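Local atomic coordinates of uracil-DNA glycosylase (Sulfolobus tokodaii str. 7, PDB entry 4ZBY), a protein that belongs to the uracil-DNA glycosylase superfamily, has an alpha/beta fold, and holds here an iron/sulfur cluster and a uracil. Residues 63-68 with 173-178. Sequence-based numbering, arbitrary orientation.
Sequences LTQMIK and NLRKIL
Gln65 and Met66 of helix 58-71 reach across to Arg175 and Leu178 near the start of helix 172-190, a helix-helix contact within the alpha/beta fold of the uracil-DNA glycosylase superfamily. The axes of these short segments come no closer than 12.4 Å and cross at -41°, so long side chains, not backbones, bridge the gap. Gln65 lies on the more exposed side. Fully extended, with CG anti to the backbone N, it brings its amide across the end of Arg175, the two planes 86° apart. The groups do not bond directly: Gln65 OE1 stops 3.7 Å from Arg175 NH1. Water 1 joins them instead, donating to Gln65 OE1 (2.8 Å) and accepting from Arg175 NH2 (3.0 Å) in the guanidinium plane. Arg175 NE forms a salt bridge with Glu179 one turn on, which should steady the guanidinium beside the water, while Gln65 NE2 makes a weak hydrogen bond to Glu69. Next in sequence, Met66 carries the buried apolar half and also touches Phe182. Two conformers exist; in the one described, CG sits beside the backbone N (chi1 -63°) and the extended chain projects over Leu178, crossing it at about a right angle. Its CE also lies 4.0 Å from Arg175 CG, alongside the aliphatic stem of the arginine. Met66 SD rests 3.6 Å from Leu178 CG, and Met66 CE 3.7 Å from Leu178 CD2.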
loop_
_atom_site.group_PDB
_atom_site.type_symbol
_atom_site.label_atom_id
_atom_site.label_comp_id
_atom_site.label_asym_id
_atom_site.label_seq_id
_atom_site.Cartn_x
_atom_site.Cartn_y
_atom_site.Cartn_z
ATOM N N LEU A 63 10.537 -2.671 -4.984
ATOM C CA LEU A 63 9.503 -1.671 -5.162
ATOM C C LEU A 63 10.120 -0.309 -5.468
ATOM O O LEU A 63 9.712 0.355 -6.415
ATOM C CB LEU A 63 8.611 -1.563 -3.924
ATOM C CG LEU A 63 7.562 -0.456 -3.999
ATOM C CD1 LEU A 63 6.552 -0.705 -5.114
ATOM C CD2 LEU A 63 6.818 -0.297 -2.694
ATOM N N THR A 64 11.107 0.105 -4.674
ATOM C CA THR A 64 11.750 1.384 -4.919
ATOM C C THR A 64 12.343 1.478 -6.325
ATOM O O THR A 64 12.195 2.501 -7.019
ATOM C CB THR A 64 12.840 1.631 -3.849
ATOM O OG1 THR A 64 12.219 1.555 -2.571
ATOM C CG2 THR A 64 13.466 3.000 -4.041
ATOM N N GLN A 65 12.968 0.396 -6.776
ATOM C CA GLN A 65 13.575 0.367 -8.096
ATOM C C GLN A 65 12.515 0.524 -9.184
ATOM O O GLN A 65 12.725 1.262 -10.138
ATOM C CB GLN A 65 14.377 -0.924 -8.313
ATOM C CG GLN A 65 15.032 -0.994 -9.685
ATOM C CD GLN A 65 15.758 -2.309 -9.926
ATOM O OE1 GLN A 65 15.681 -3.239 -9.118
ATOM N NE2 GLN A 65 16.463 -2.391 -11.042
ATOM N N MET A 66 11.364 -0.139 -9.037
ATOM C CA MET A 66 10.313 -0.003 -10.047
ATOM C C MET A 66 9.727 1.398 -10.039
ATOM O O MET A 66 9.443 1.973 -11.089
ATOM C CB MET A 66 9.199 -1.028 -9.839
ATOM C CG MET A 66 9.680 -2.420 -10.002
ATOM S SD MET A 66 8.302 -3.560 -10.175
ATOM C CE MET A 66 9.220 -5.084 -10.357
ATOM N N ILE A 67 9.519 1.943 -8.852
ATOM C CA ILE A 67 8.999 3.289 -8.769
ATOM C C ILE A 67 9.955 4.261 -9.472
ATOM O O ILE A 67 9.516 5.129 -10.234
ATOM C CB ILE A 67 8.765 3.712 -7.314
ATOM C CG1 ILE A 67 7.581 2.903 -6.750
ATOM C CG2 ILE A 67 8.425 5.202 -7.239
ATOM C CD1 ILE A 67 7.403 3.100 -5.269
ATOM N N LYS A 68 11.255 4.092 -9.247
ATOM C CA LYS A 68 12.240 4.970 -9.857
ATOM C C LYS A 68 12.396 4.738 -11.352
ATOM O O LYS A 68 12.313 5.682 -12.134
ATOM C CB LYS A 68 13.599 4.804 -9.162
ATOM C CG LYS A 68 14.714 5.572 -9.850
ATOM C CD LYS A 68 14.451 7.057 -9.798
ATOM C CE LYS A 68 15.663 7.823 -10.306
ATOM N NZ LYS A 68 15.476 9.290 -10.128
ATOM N N ASN A 173 9.345 -14.407 -14.385
ATOM C CA ASN A 173 8.132 -14.151 -15.133
ATOM C C ASN A 173 7.141 -13.245 -14.402
ATOM O O ASN A 173 6.538 -12.344 -15.001
ATOM C CB ASN A 173 7.442 -15.445 -15.481
ATOM C CG ASN A 173 6.203 -15.201 -16.260
ATOM O OD1 ASN A 173 6.270 -14.898 -17.449
ATOM N ND2 ASN A 173 5.058 -15.278 -15.595
ATOM N N LEU A 174 6.960 -13.491 -13.111
ATOM C CA LEU A 174 6.057 -12.679 -12.312
ATOM C C LEU A 174 6.600 -11.262 -12.199
ATOM O O LEU A 174 5.846 -10.289 -12.178
ATOM C CB LEU A 174 5.870 -13.296 -10.928
ATOM C CG LEU A 174 4.428 -13.459 -10.462
ATOM C CD1 LEU A 174 3.578 -13.993 -11.610
ATOM C CD2 LEU A 174 4.372 -14.394 -9.257
ATOM N N ARG A 175 7.916 -11.147 -12.143
ATOM C CA ARG A 175 8.529 -9.835 -12.130
ATOM C C ARG A 175 8.212 -9.067 -13.406
ATOM O O ARG A 175 7.896 -7.881 -13.358
ATOM C CB ARG A 175 10.035 -9.930 -11.961
ATOM C CG ARG A 175 10.611 -8.599 -11.519
ATOM C CD ARG A 175 12.110 -8.606 -11.525
ATOM N NE ARG A 175 12.642 -7.279 -11.830
ATOM C CZ ARG A 175 13.749 -6.785 -11.289
ATOM N NH1 ARG A 175 14.175 -5.577 -11.625
ATOM N NH2 ARG A 175 14.425 -7.505 -10.404
ATOM N N LYS A 176 8.314 -9.738 -14.551
ATOM C CA LYS A 176 8.029 -9.063 -15.804
ATOM C C LYS A 176 6.593 -8.563 -15.816
ATOM O O LYS A 176 6.309 -7.484 -16.354
ATOM C CB LYS A 176 8.297 -9.997 -16.991
ATOM C CG LYS A 176 9.742 -10.005 -17.411
ATOM C CD LYS A 176 10.061 -8.712 -18.134
ATOM C CE LYS A 176 11.543 -8.552 -18.410
ATOM N NZ LYS A 176 11.798 -7.297 -19.176
ATOM N N ILE A 177 5.687 -9.338 -15.222
ATOM C CA ILE A 177 4.283 -8.944 -15.168
ATOM C C ILE A 177 4.092 -7.700 -14.296
ATOM O O ILE A 177 3.336 -6.784 -14.637
ATOM C CB ILE A 177 3.403 -10.078 -14.636
ATOM C CG1 ILE A 177 3.457 -11.240 -15.626
ATOM C CG2 ILE A 177 1.962 -9.594 -14.428
ATOM C CD1 ILE A 177 2.478 -12.371 -15.345
ATOM N N LEU A 178 4.789 -7.684 -13.168
ATOM C CA LEU A 178 4.743 -6.547 -12.261
ATOM C C LEU A 178 5.320 -5.290 -12.932
ATOM O O LEU A 178 4.759 -4.208 -12.808
ATOM C CB LEU A 178 5.494 -6.893 -10.968
ATOM C CG LEU A 178 5.497 -5.848 -9.850
ATOM C CD1 LEU A 178 4.115 -5.487 -9.429
ATOM C CD2 LEU A 178 6.263 -6.431 -8.640
HETATM O O HOH W 1 16.578 -5.845 -9.154
#